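PDB 3N3Y: thymidylate synthase thyX from Helicobacter pylori, which makes thymidylate as an FAD-dependent synthase, probably by reductive methylation of dUMP with methylenetetrahydrofolate as carbon donor and NADPH as reductant. Local coordinates for the interface of chains A and B and the interface of chains A and C. Residues are numbered along the deposited sequence; one frame, centred on the assembly and turned at random. Chains: chain A/B/C, Thymidylate synthase thyX.

The homotetramer needs more than one kind of subunit interface, and strand 87-90 of chain A serves two of them. Contact 1 (chains A and B) and contact 3 (chains A and C) lie about 7 Å apart between the centres of their C-alpha atoms and share A:Ser87 and A:Leu88. Contact 2, also between A and B, lies about 19 Å from contact 1 and 22 Å from contact 3 by the same measure. The centres of contacts 1 and 2 are each about 12 Å from A:Arg182, the predicted active-site residue, which suggests that subunit packing helps shape the shared FAD and dUMP sites.

Contact 1: the interface of chains A and B. Residues chain A 81, 87-88, 90; chain B 82, 84.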
loop_
_atom_site.group_PDB
_atom_site.type_symbol
_atom_site.label_atom_id
_atom_site.label_comp_id
_atom_site.label_asym_id
_atom_site.label_seq_id
_atom_site.Cartn_x
_atom_site.Cartn_y
_atom_site.Cartn_z
ATOM N N SER A 81 -7.699 4.085 -12.081
ATOM C CA SER A 81 -7.542 2.830 -11.322
ATOM C C SER A 81 -6.101 2.402 -11.044
ATOM O O SER A 81 -5.853 1.709 -10.053
ATOM C CB SER A 81 -8.258 1.687 -12.042
ATOM O OG SER A 81 -9.649 1.840 -11.880
ATOM N N SER A 87 -8.753 5.275 -2.705
ATOM C CA SER A 87 -9.944 4.461 -2.520
ATOM C C SER A 87 -10.992 4.871 -3.550
ATOM O O SER A 87 -11.247 6.056 -3.734
ATOM C CB SER A 87 -10.501 4.655 -1.115
ATOM O OG SER A 87 -9.515 4.371 -0.158
ATOM N N LEU A 88 -11.583 3.888 -4.223
ATOM C CA LEU A 88 -12.586 4.136 -5.258
ATOM C C LEU A 88 -13.824 3.310 -4.979
ATOM O O LEU A 88 -13.710 2.137 -4.618
ATOM C CB LEU A 88 -12.075 3.695 -6.622
ATOM C CG LEU A 88 -10.811 4.308 -7.165
ATOM C CD1 LEU A 88 -9.598 3.673 -6.514
ATOM C CD2 LEU A 88 -10.781 4.140 -8.667
ATOM N N VAL A 90 -17.044 2.634 -7.521
ATOM C CA VAL A 90 -17.384 2.924 -8.899
ATOM C C VAL A 90 -18.690 2.277 -9.297
ATOM O O VAL A 90 -18.905 1.089 -9.046
ATOM C CB VAL A 90 -16.270 2.409 -9.847
ATOM C CG1 VAL A 90 -16.565 2.783 -11.293
ATOM C CG2 VAL A 90 -14.914 2.975 -9.419
ATOM N N ARG B 82 -8.098 -3.307 -9.895
ATOM C CA ARG B 82 -8.594 -2.820 -8.612
ATOM C C ARG B 82 -7.914 -3.548 -7.457
ATOM O O ARG B 82 -8.051 -3.147 -6.305
ATOM C CB ARG B 82 -10.122 -2.958 -8.530
ATOM C CG ARG B 82 -10.862 -2.056 -9.531
ATOM C CD ARG B 82 -10.664 -0.578 -9.167
ATOM N NE ARG B 82 -11.165 -0.333 -7.819
ATOM C CZ ARG B 82 -12.441 -0.127 -7.536
ATOM N NH1 ARG B 82 -13.332 -0.094 -8.520
ATOM N NH2 ARG B 82 -12.826 0.058 -6.286
ATOM N N ARG B 84 -4.968 -3.649 -5.656
ATOM C CA ARG B 84 -3.944 -2.645 -5.530
ATOM C C ARG B 84 -2.601 -3.215 -5.085
ATOM O O ARG B 84 -1.561 -2.676 -5.446
ATOM C CB ARG B 84 -4.433 -1.549 -4.575
ATOM C CG ARG B 84 -5.530 -0.692 -5.196
ATOM C CD ARG B 84 -6.329 0.070 -4.169
ATOM N NE ARG B 84 -7.013 -0.843 -3.255
ATOM C CZ ARG B 84 -7.716 -0.450 -2.201
ATOM N NH1 ARG B 84 -7.841 0.847 -1.931
ATOM N NH2 ARG B 84 -8.306 -1.349 -1.428
#
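B:Arg82 lays its guanidinium group against A:Leu88 at the dimer interface, where the FAD and dUMP sites are shared between subunits. B:Arg82 and B:Arg84 open the ThyX signature motif RHRX7SXR, and A:Leu88 and A:Val90 belong to the same motif of the partner. The tight part centres on B:Arg82, which buries 51 Å². Two turns in the aliphatic chain, about CB-CG (-67°) and CG-CD (-59°), fold the head toward strand 87-90 of chain A. A:Leu88 CB sits over one face of the guanidinium, offset toward its rim, with CB 3.9 Å from B:Arg82 CZ. B:Arg82 NH2 comes within 2.8 Å of the A:Leu88 carbonyl O, but the N-H groups are badly aimed for it, so the pair is a polar close approach and not a hydrogen bond. On the other arm of the group, B:Arg82 NH1 meets the methyl A:Val90 CG2 at 3.6 Å. Farther back, the methylene B:Arg82 CD passes 3.8 Å from the hydroxyl A:Ser81 OG, a lighter contact just beyond helix 74-80. The loose side belongs to B:Arg84, which buries 12 Å² and follows a more extended course past A:Ser87. The serine contributes little more than its backbone there: B:Arg84 NH1 comes no closer to it than 4.2 Å, at A:Ser87 CA.

Contact 2: the interface of chains A and B. Residues chain A 73, 122, 124, 188, 190; chain B 155-156.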
loop_
_atom_site.group_PDB
_atom_site.type_symbol
_atom_site.label_atom_id
_atom_site.label_comp_id
_atom_site.label_asym_id
_atom_site.label_seq_id
_atom_site.Cartn_x
_atom_site.Cartn_y
_atom_site.Cartn_z
ATOM N N SER A 73 -14.961 8.871 -18.583
ATOM C CA SER A 73 -15.090 7.719 -19.465
ATOM C C SER A 73 -14.497 6.476 -18.796
ATOM O O SER A 73 -13.657 6.590 -17.898
ATOM C CB SER A 73 -14.395 7.979 -20.806
ATOM O OG SER A 73 -12.989 7.858 -20.720
ATOM N N VAL A 122 -18.661 9.929 -23.393
ATOM C CA VAL A 122 -17.735 11.051 -23.411
ATOM C C VAL A 122 -17.334 11.341 -24.854
ATOM O O VAL A 122 -16.791 10.481 -25.544
ATOM C CB VAL A 122 -16.464 10.749 -22.581
ATOM C CG1 VAL A 122 -15.436 11.891 -22.709
ATOM C CG2 VAL A 122 -16.830 10.504 -21.123
ATOM N N VAL A 124 -15.040 13.265 -27.686
ATOM C CA VAL A 124 -13.734 13.894 -27.829
ATOM C C VAL A 124 -13.758 14.861 -29.008
ATOM O O VAL A 124 -14.792 15.023 -29.666
ATOM C CB VAL A 124 -12.622 12.860 -28.043
ATOM C CG1 VAL A 124 -12.480 12.001 -26.814
ATOM C CG2 VAL A 124 -12.899 12.025 -29.295
ATOM N N LEU A 188 -2.984 11.499 -21.144
ATOM C CA LEU A 188 -4.197 11.543 -21.944
ATOM C C LEU A 188 -4.990 12.818 -21.650
ATOM O O LEU A 188 -5.190 13.187 -20.486
ATOM C CB LEU A 188 -5.044 10.303 -21.651
ATOM C CG LEU A 188 -6.303 10.115 -22.483
ATOM C CD1 LEU A 188 -5.933 9.779 -23.939
ATOM C CD2 LEU A 188 -7.174 9.046 -21.852
ATOM N N GLU A 190 -7.990 13.576 -21.415
ATOM C CA GLU A 190 -9.077 13.487 -20.449
ATOM C C GLU A 190 -8.551 13.460 -19.018
ATOM O O GLU A 190 -9.195 13.966 -18.101
ATOM C CB GLU A 190 -9.971 12.269 -20.711
ATOM C CG GLU A 190 -11.287 12.292 -19.918
ATOM C CD GLU A 190 -12.160 11.037 -20.129
ATOM O OE1 GLU A 190 -11.804 10.170 -20.967
ATOM O OE2 GLU A 190 -13.194 10.915 -19.431
ATOM N N LYS B 155 -9.198 5.341 -29.440
ATOM C CA LYS B 155 -9.397 4.399 -28.346
ATOM C C LYS B 155 -10.776 4.561 -27.708
ATOM O O LYS B 155 -11.294 3.639 -27.100
ATOM C CB LYS B 155 -8.298 4.569 -27.288
ATOM C CG LYS B 155 -8.332 5.913 -26.564
ATOM C CD LYS B 155 -7.045 6.152 -25.791
ATOM C CE LYS B 155 -7.178 5.748 -24.293
ATOM N NZ LYS B 155 -7.483 4.301 -24.064
ATOM N N TYR B 156 -11.361 5.739 -27.861
ATOM C CA TYR B 156 -12.682 6.025 -27.331
ATOM C C TYR B 156 -13.787 5.188 -27.974
ATOM O O TYR B 156 -14.833 4.970 -27.357
ATOM C CB TYR B 156 -12.983 7.527 -27.435
ATOM C CG TYR B 156 -12.321 8.262 -26.313
ATOM C CD1 TYR B 156 -10.943 8.495 -26.331
ATOM C CD2 TYR B 156 -13.047 8.659 -25.194
ATOM C CE1 TYR B 156 -10.308 9.152 -25.279
ATOM C CE2 TYR B 156 -12.422 9.318 -24.132
ATOM C CZ TYR B 156 -11.050 9.551 -24.182
ATOM O OH TYR B 156 -10.421 10.184 -23.130
#
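B:Tyr156 pushes its ring into chain A between A:Val124, A:Leu188 and A:Glu190, hiding 83 Å², the largest share of this patch of the homotetramer interface. A:Val124 caps one face: its methyl CG1 stands 3.6 Å above the B:Tyr156 ring centroid, a CH-pi contact. Placing CG1 beside the backbone N (chi1 -65°) turns that methyl onto the ring. At the far end of the tyrosine, the phenol OH donates to A:Glu190 OE1 at 2.6 Å. It arrives on the anti side of that oxygen, 18° out of the carboxylate plane, while the syn side takes A:Ser73 OG at 2.6 Å. The backbone A:Ser73 N holds the other oxygen, A:Glu190 OE2, at 2.8 Å, so the serine, from within chain A, fixes the rotation of the carboxylate that the tyrosine meets. A:Leu188 flanks the phenol, with CD2 3.7 Å from B:Tyr156 OH; the same methyl meets B:Lys155 CE tip to tip at 4.1 Å. B:Lys155 also belongs to the dUMP-binding pocket. In the fold, 3-10 helix 155-157 of chain B docks against the first turn of helix 189-201 in chain A, beside strand 72-73 and the loop preceding helix 127-145.

Contact 3: the interface of chains A and C. Residues chain A 87-89, 167-168; chain C 25, 59, 62.
C:His62 points the NE2 corner of its imidazole at A:Ser89, joining two subunits of the tetramer by a hydrogen bond of 2.8 Å between NE2 and the hydroxyl OG; the structure alone does not show which atom donates. A:Ser89 carries its OG beside the backbone N (chi1 -55°), directing it to the histidine. The ring meets strand 87-90 by its rim rather than by a face: A:Ser89 N lies at the imidazole edge, in its plane. Next to NE2, the carbon C:His62 CE1 faces two backbone carbonyls, 3.5 Å from A:Ser87 O and 3.6 Å from A:Ala167 O. The two carbonyl oxygens may polarise the CE1-H group and suit this edge of the ring. Methyl contacts close the neighbouring side. C:Ala25 CB packs 3.8 Å from A:Ser89 CB and 3.9 Å from A:Ala167 CB, and C:Thr59 CG2 stays 4.1 Å from A:Ser89 OG, a looser contact. A:Leu88 turns its side chain away from chain C, placing CG at the edge of the A:Tyr168 ring within its own subunit. Strands 87-90 and 163-171 of chain A thus present their backbone and small residues to chain C, where helix 19-30 supplies the alanine and the end of 3-10 helix 54-62 the histidine.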
loop_
_atom_site.group_PDB
_atom_site.type_symbol
_atom_site.label_atom_id
_atom_site.label_comp_id
_atom_site.label_asym_id
_atom_site.label_seq_id
_atom_site.Cartn_x
_atom_site.Cartn_y
_atom_site.Cartn_z
ATOM N N SER A 87 -8.753 5.275 -2.705
ATOM C CA SER A 87 -9.944 4.461 -2.520
ATOM C C SER A 87 -10.992 4.871 -3.550
ATOM O O SER A 87 -11.247 6.056 -3.734
ATOM C CB SER A 87 -10.501 4.655 -1.115
ATOM O OG SER A 87 -9.515 4.371 -0.158
ATOM N N LEU A 88 -11.583 3.888 -4.223
ATOM C CA LEU A 88 -12.586 4.136 -5.258
ATOM C C LEU A 88 -13.824 3.310 -4.979
ATOM O O LEU A 88 -13.710 2.137 -4.618
ATOM C CB LEU A 88 -12.075 3.695 -6.622
ATOM C CG LEU A 88 -10.811 4.308 -7.165
ATOM C CD1 LEU A 88 -9.598 3.673 -6.514
ATOM C CD2 LEU A 88 -10.781 4.140 -8.667
ATOM N N SER A 89 -14.997 3.911 -5.165
ATOM C CA SER A 89 -16.240 3.156 -5.304
ATOM C C SER A 89 -16.912 3.584 -6.607
ATOM O O SER A 89 -17.305 4.735 -6.777
ATOM C CB SER A 89 -17.178 3.368 -4.111
ATOM O OG SER A 89 -16.542 3.064 -2.879
ATOM N N ALA A 167 -17.132 7.594 -6.356
ATOM C CA ALA A 167 -16.556 8.262 -5.208
ATOM C C ALA A 167 -15.064 7.919 -5.194
ATOM O O ALA A 167 -14.661 6.754 -5.338
ATOM C CB ALA A 167 -17.239 7.818 -3.928
ATOM N N TYR A 168 -14.249 8.945 -5.043
ATOM C CA TYR A 168 -12.811 8.791 -5.055
ATOM C C TYR A 168 -12.246 9.465 -3.809
ATOM O O TYR A 168 -12.457 10.653 -3.603
ATOM C CB TYR A 168 -12.251 9.460 -6.315
ATOM C CG TYR A 168 -10.793 9.197 -6.599
ATOM C CD1 TYR A 168 -10.346 7.913 -6.906
ATOM C CD2 TYR A 168 -9.862 10.234 -6.598
ATOM C CE1 TYR A 168 -9.017 7.666 -7.177
ATOM C CE2 TYR A 168 -8.528 9.997 -6.888
ATOM C CZ TYR A 168 -8.115 8.705 -7.166
ATOM O OH TYR A 168 -6.803 8.443 -7.437
ATOM N N ALA C 25 -20.851 6.544 -1.106
ATOM C CA ALA C 25 -19.991 5.696 -1.919
ATOM C C ALA C 25 -20.705 4.391 -2.256
ATOM O O ALA C 25 -20.839 4.032 -3.420
ATOM C CB ALA C 25 -18.669 5.429 -1.222
ATOM N N THR C 59 -15.417 -0.173 0.642
ATOM C CA THR C 59 -16.300 0.974 0.865
ATOM C C THR C 59 -15.964 1.769 2.156
ATOM O O THR C 59 -16.159 2.982 2.198
ATOM C CB THR C 59 -17.812 0.596 0.814
ATOM O OG1 THR C 59 -18.120 -0.388 1.808
ATOM C CG2 THR C 59 -18.197 0.053 -0.586
ATOM N N HIS C 62 -13.291 5.019 2.682
ATOM C CA HIS C 62 -13.618 6.438 2.518
ATOM C C HIS C 62 -13.693 7.181 3.875
ATOM O O HIS C 62 -13.434 8.379 3.941
ATOM C CB HIS C 62 -14.912 6.612 1.710
ATOM C CG HIS C 62 -14.828 6.078 0.310
ATOM N ND1 HIS C 62 -14.143 6.725 -0.697
ATOM C CD2 HIS C 62 -15.334 4.953 -0.246
ATOM C CE1 HIS C 62 -14.227 6.022 -1.809
ATOM N NE2 HIS C 62 -14.948 4.943 -1.562
#